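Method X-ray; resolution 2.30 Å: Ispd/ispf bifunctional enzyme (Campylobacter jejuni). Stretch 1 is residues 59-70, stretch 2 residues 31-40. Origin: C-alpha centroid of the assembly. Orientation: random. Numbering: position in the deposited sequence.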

# COMPACT_ATOMS: atom_id res chain seq x y z
N TYR A 59 -34.81 3.33 -18.05
CA TYR A 59 -33.82 2.68 -17.21
C TYR A 59 -33.06 3.69 -16.32
O TYR A 59 -32.94 3.47 -15.11
CB TYR A 59 -32.87 1.85 -18.06
CG TYR A 59 -31.92 1.00 -17.25
CD1 TYR A 59 -32.39 0.14 -16.25
CD2 TYR A 59 -30.54 1.07 -17.47
CE1 TYR A 59 -31.50 -0.63 -15.49
CE2 TYR A 59 -29.66 0.30 -16.73
CZ TYR A 59 -30.14 -0.54 -15.75
OH TYR A 59 -29.24 -1.28 -15.01
N MET A 60 -32.58 4.79 -16.90
CA MET A 60 -31.78 5.77 -16.16
C MET A 60 -32.55 6.46 -15.05
O MET A 60 -31.98 6.77 -14.00
CB MET A 60 -31.20 6.82 -17.09
CG MET A 60 -30.10 6.31 -17.99
SD MET A 60 -29.27 7.65 -18.81
CE MET A 60 -28.01 6.73 -19.73
N LYS A 61 -33.84 6.70 -15.30
CA LYS A 61 -34.72 7.32 -14.31
C LYS A 61 -34.86 6.50 -13.02
O LYS A 61 -35.17 7.05 -11.96
CB LYS A 61 -36.10 7.55 -14.92
CG LYS A 61 -36.28 8.92 -15.57
CD LYS A 61 -37.66 9.00 -16.22
CE LYS A 61 -38.08 10.43 -16.51
NZ LYS A 61 -39.27 10.46 -17.41
N LYS A 62 -34.61 5.20 -13.13
CA LYS A 62 -34.66 4.29 -11.98
C LYS A 62 -33.49 4.45 -11.02
O LYS A 62 -33.47 3.80 -9.98
CB LYS A 62 -34.75 2.84 -12.47
CG LYS A 62 -36.09 2.50 -13.08
CD LYS A 62 -36.13 1.09 -13.57
CE LYS A 62 -37.52 0.75 -14.10
NZ LYS A 62 -37.79 -0.71 -14.01
N PHE A 63 -32.53 5.30 -11.38
CA PHE A 63 -31.28 5.44 -10.63
C PHE A 63 -31.18 6.75 -9.87
O PHE A 63 -30.32 6.90 -9.00
CB PHE A 63 -30.08 5.30 -11.58
CG PHE A 63 -29.81 3.89 -12.02
CD1 PHE A 63 -30.58 3.31 -13.02
CD2 PHE A 63 -28.80 3.15 -11.42
CE1 PHE A 63 -30.33 2.00 -13.43
CE2 PHE A 63 -28.54 1.84 -11.82
CZ PHE A 63 -29.31 1.27 -12.82
N THR A 64 -32.03 7.71 -10.21
CA THR A 64 -32.00 9.00 -9.54
C THR A 64 -33.26 9.81 -9.84
O THR A 64 -33.94 9.58 -10.83
CB THR A 64 -30.72 9.80 -9.93
OG1 THR A 64 -30.74 11.09 -9.30
CG2 THR A 64 -30.69 10.12 -11.42
N LYS A 65 -33.54 10.78 -8.97
CA LYS A 65 -34.63 11.73 -9.17
C LYS A 65 -34.08 13.16 -9.32
O LYS A 65 -34.85 14.12 -9.39
CB LYS A 65 -35.62 11.64 -7.99
CG LYS A 65 -34.96 11.54 -6.60
CD LYS A 65 -35.92 10.96 -5.55
CE LYS A 65 -35.61 9.49 -5.25
NZ LYS A 65 -36.84 8.64 -5.33
N ASN A 66 -32.75 13.28 -9.37
CA ASN A 66 -32.07 14.58 -9.31
C ASN A 66 -31.85 15.31 -10.63
O ASN A 66 -31.45 16.48 -10.63
CB ASN A 66 -30.72 14.44 -8.60
CG ASN A 66 -30.87 14.19 -7.11
OD1 ASN A 66 -31.83 14.65 -6.48
ND2 ASN A 66 -29.93 13.45 -6.54
N TYR A 67 -32.07 14.65 -11.76
CA TYR A 67 -31.75 15.26 -13.05
C TYR A 67 -32.92 15.25 -13.99
O TYR A 67 -33.86 14.47 -13.84
CB TYR A 67 -30.57 14.56 -13.73
CG TYR A 67 -29.44 14.18 -12.81
CD1 TYR A 67 -28.99 12.87 -12.75
CD2 TYR A 67 -28.81 15.13 -12.01
CE1 TYR A 67 -27.95 12.51 -11.92
CE2 TYR A 67 -27.77 14.78 -11.17
CZ TYR A 67 -27.35 13.47 -11.12
OH TYR A 67 -26.31 13.10 -10.29
N GLU A 68 -32.86 16.12 -14.98
CA GLU A 68 -33.82 16.06 -16.07
C GLU A 68 -33.23 15.22 -17.19
O GLU A 68 -32.08 15.42 -17.59
CB GLU A 68 -34.19 17.46 -16.55
CG GLU A 68 -35.10 18.18 -15.57
CD GLU A 68 -35.71 19.45 -16.14
OE1 GLU A 68 -35.56 20.50 -15.49
OE2 GLU A 68 -36.33 19.38 -17.23
N PHE A 69 -34.01 14.27 -17.67
CA PHE A 69 -33.58 13.43 -18.77
C PHE A 69 -34.29 13.84 -20.05
O PHE A 69 -35.47 14.21 -20.02
CB PHE A 69 -33.86 11.96 -18.46
CG PHE A 69 -33.01 11.43 -17.35
CD1 PHE A 69 -33.48 11.43 -16.03
CD2 PHE A 69 -31.74 10.93 -17.62
CE1 PHE A 69 -32.70 10.94 -15.00
CE2 PHE A 69 -30.93 10.44 -16.59
CZ PHE A 69 -31.41 10.44 -15.28
N ILE A 70 -33.57 13.78 -21.16
CA ILE A 70 -34.13 14.07 -22.45
C ILE A 70 -33.58 13.09 -23.49
O ILE A 70 -32.41 12.71 -23.44
CB ILE A 70 -33.86 15.55 -22.83
CG1 ILE A 70 -34.76 15.98 -24.00
CG2 ILE A 70 -32.37 15.80 -23.12
CD1 ILE A 70 -35.05 17.46 -24.02
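Stretch 2 (31-40) DPLWLYATKN

Stretch 2 leaves a short strand at Asp-31 and Pro-32, the latter in the N-cap position, and runs as helix from Leu-33 through Asn-40. Its register follows stretch 1 in the same order: Phe-63 CA lies 8.0 Å from Leu-35 CA, and Tyr-67 CA 9.2 Å from Thr-38 CA. No hydrogen bond crosses between them; the contact, 436 Å² summed over both sides, is mainly apolar.

Trp-34 contributes most. With chi1 at 68° (p) and chi2 at -94°, its indole reaches Met-60, where CZ2 lies 3.6 Å from Met-60 CB. Met-60, m then t and t, extends over one indole face: SD is 4.0 Å from the centroid of the six-membered ring, CE 3.9 Å from that of the five-membered ring and 9° off its normal. Phe-69 CZ approaches Trp-34 CH2 at 3.8 Å, the ring planes at 77°.

The Phe-63 backbone directs CB toward stretch 2, 4.1 Å from Leu-35 CD2; the m rotamer (chi1 -75°), with chi2 at 79°, then brings CD2 to 3.8 Å from Pro-32 CG. Leu-35 (t, p) also sets CD1 at the edge of the Tyr-67 ring, 3.7 Å from CE1. Thr-38 OG1 (m) donates a hydrogen bond to Trp-34 O at 2.7 Å, a rotamer that leaves CG2 over the Tyr-67 ring face, 3.8 Å from its centroid.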

# COMPACT_ATOMS: atom_id res chain seq x y z
N ASP A 31 -22.01 2.76 -8.87
CA ASP A 31 -22.74 3.58 -9.83
C ASP A 31 -22.42 3.22 -11.26
O ASP A 31 -21.26 3.00 -11.60
CB ASP A 31 -22.40 5.07 -9.63
CG ASP A 31 -23.09 5.68 -8.43
OD1 ASP A 31 -24.14 5.15 -8.00
OD2 ASP A 31 -22.67 6.69 -7.85
N PRO A 32 -23.43 3.22 -12.13
CA PRO A 32 -23.17 3.13 -13.57
C PRO A 32 -22.35 4.36 -13.98
O PRO A 32 -22.45 5.40 -13.31
CB PRO A 32 -24.56 3.14 -14.20
CG PRO A 32 -25.48 3.69 -13.14
CD PRO A 32 -24.86 3.38 -11.82
N LEU A 33 -21.53 4.23 -15.01
CA LEU A 33 -20.56 5.26 -15.40
C LEU A 33 -21.20 6.63 -15.60
O LEU A 33 -20.64 7.62 -15.16
CB LEU A 33 -19.80 4.83 -16.68
CG LEU A 33 -18.78 5.80 -17.27
CD1 LEU A 33 -17.57 5.05 -17.81
CD2 LEU A 33 -19.38 6.72 -18.34
N TRP A 34 -22.36 6.68 -16.25
CA TRP A 34 -23.03 7.94 -16.59
C TRP A 34 -23.43 8.67 -15.32
O TRP A 34 -23.35 9.89 -15.24
CB TRP A 34 -24.27 7.71 -17.49
CG TRP A 34 -25.42 6.99 -16.81
CD1 TRP A 34 -25.67 5.64 -16.83
CD2 TRP A 34 -26.47 7.57 -16.01
NE1 TRP A 34 -26.80 5.35 -16.10
CE2 TRP A 34 -27.30 6.52 -15.58
CE3 TRP A 34 -26.78 8.88 -15.61
CZ2 TRP A 34 -28.41 6.73 -14.76
CZ3 TRP A 34 -27.88 9.09 -14.80
CH2 TRP A 34 -28.69 8.02 -14.38
N LEU A 35 -23.86 7.91 -14.32
CA LEU A 35 -24.26 8.48 -13.04
C LEU A 35 -23.03 8.92 -12.25
O LEU A 35 -23.01 10.02 -11.69
CB LEU A 35 -25.14 7.50 -12.25
CG LEU A 35 -25.67 7.92 -10.88
CD1 LEU A 35 -26.52 9.23 -10.94
CD2 LEU A 35 -26.47 6.77 -10.26
N TYR A 36 -21.99 8.09 -12.24
CA TYR A 36 -20.72 8.49 -11.62
C TYR A 36 -20.18 9.82 -12.19
O TYR A 36 -19.82 10.72 -11.42
CB TYR A 36 -19.68 7.38 -11.77
CG TYR A 36 -18.41 7.63 -10.99
CD1 TYR A 36 -18.21 7.02 -9.75
CD2 TYR A 36 -17.41 8.47 -11.48
CE1 TYR A 36 -17.03 7.25 -9.01
CE2 TYR A 36 -16.24 8.71 -10.77
CZ TYR A 36 -16.05 8.10 -9.53
OH TYR A 36 -14.90 8.34 -8.83
N ALA A 37 -20.13 9.95 -13.51
CA ALA A 37 -19.64 11.19 -14.15
C ALA A 37 -20.50 12.41 -13.82
O ALA A 37 -19.98 13.49 -13.55
CB ALA A 37 -19.52 11.01 -15.67
N THR A 38 -21.82 12.23 -13.84
CA THR A 38 -22.77 13.30 -13.54
C THR A 38 -22.65 13.75 -12.08
O THR A 38 -22.59 14.95 -11.79
CB THR A 38 -24.22 12.88 -13.87
OG1 THR A 38 -24.30 12.43 -15.22
CG2 THR A 38 -25.12 14.08 -13.87
N LYS A 39 -22.57 12.78 -11.17
CA LYS A 39 -22.39 13.06 -9.74
C LYS A 39 -21.12 13.86 -9.50
O LYS A 39 -21.13 14.83 -8.76
CB LYS A 39 -22.34 11.75 -8.92
CG LYS A 39 -23.71 11.17 -8.59
CD LYS A 39 -23.58 10.00 -7.63
CE LYS A 39 -24.92 9.60 -7.05
NZ LYS A 39 -24.84 8.25 -6.42
N ASN A 40 -20.03 13.44 -10.14
CA ASN A 40 -18.73 14.12 -10.07
C ASN A 40 -18.80 15.62 -10.42
O ASN A 40 -18.39 16.47 -9.63
CB ASN A 40 -17.72 13.39 -10.97
CG ASN A 40 -16.34 14.04 -10.97
OD1 ASN A 40 -15.68 14.14 -9.92
ND2 ASN A 40 -15.87 14.47 -12.16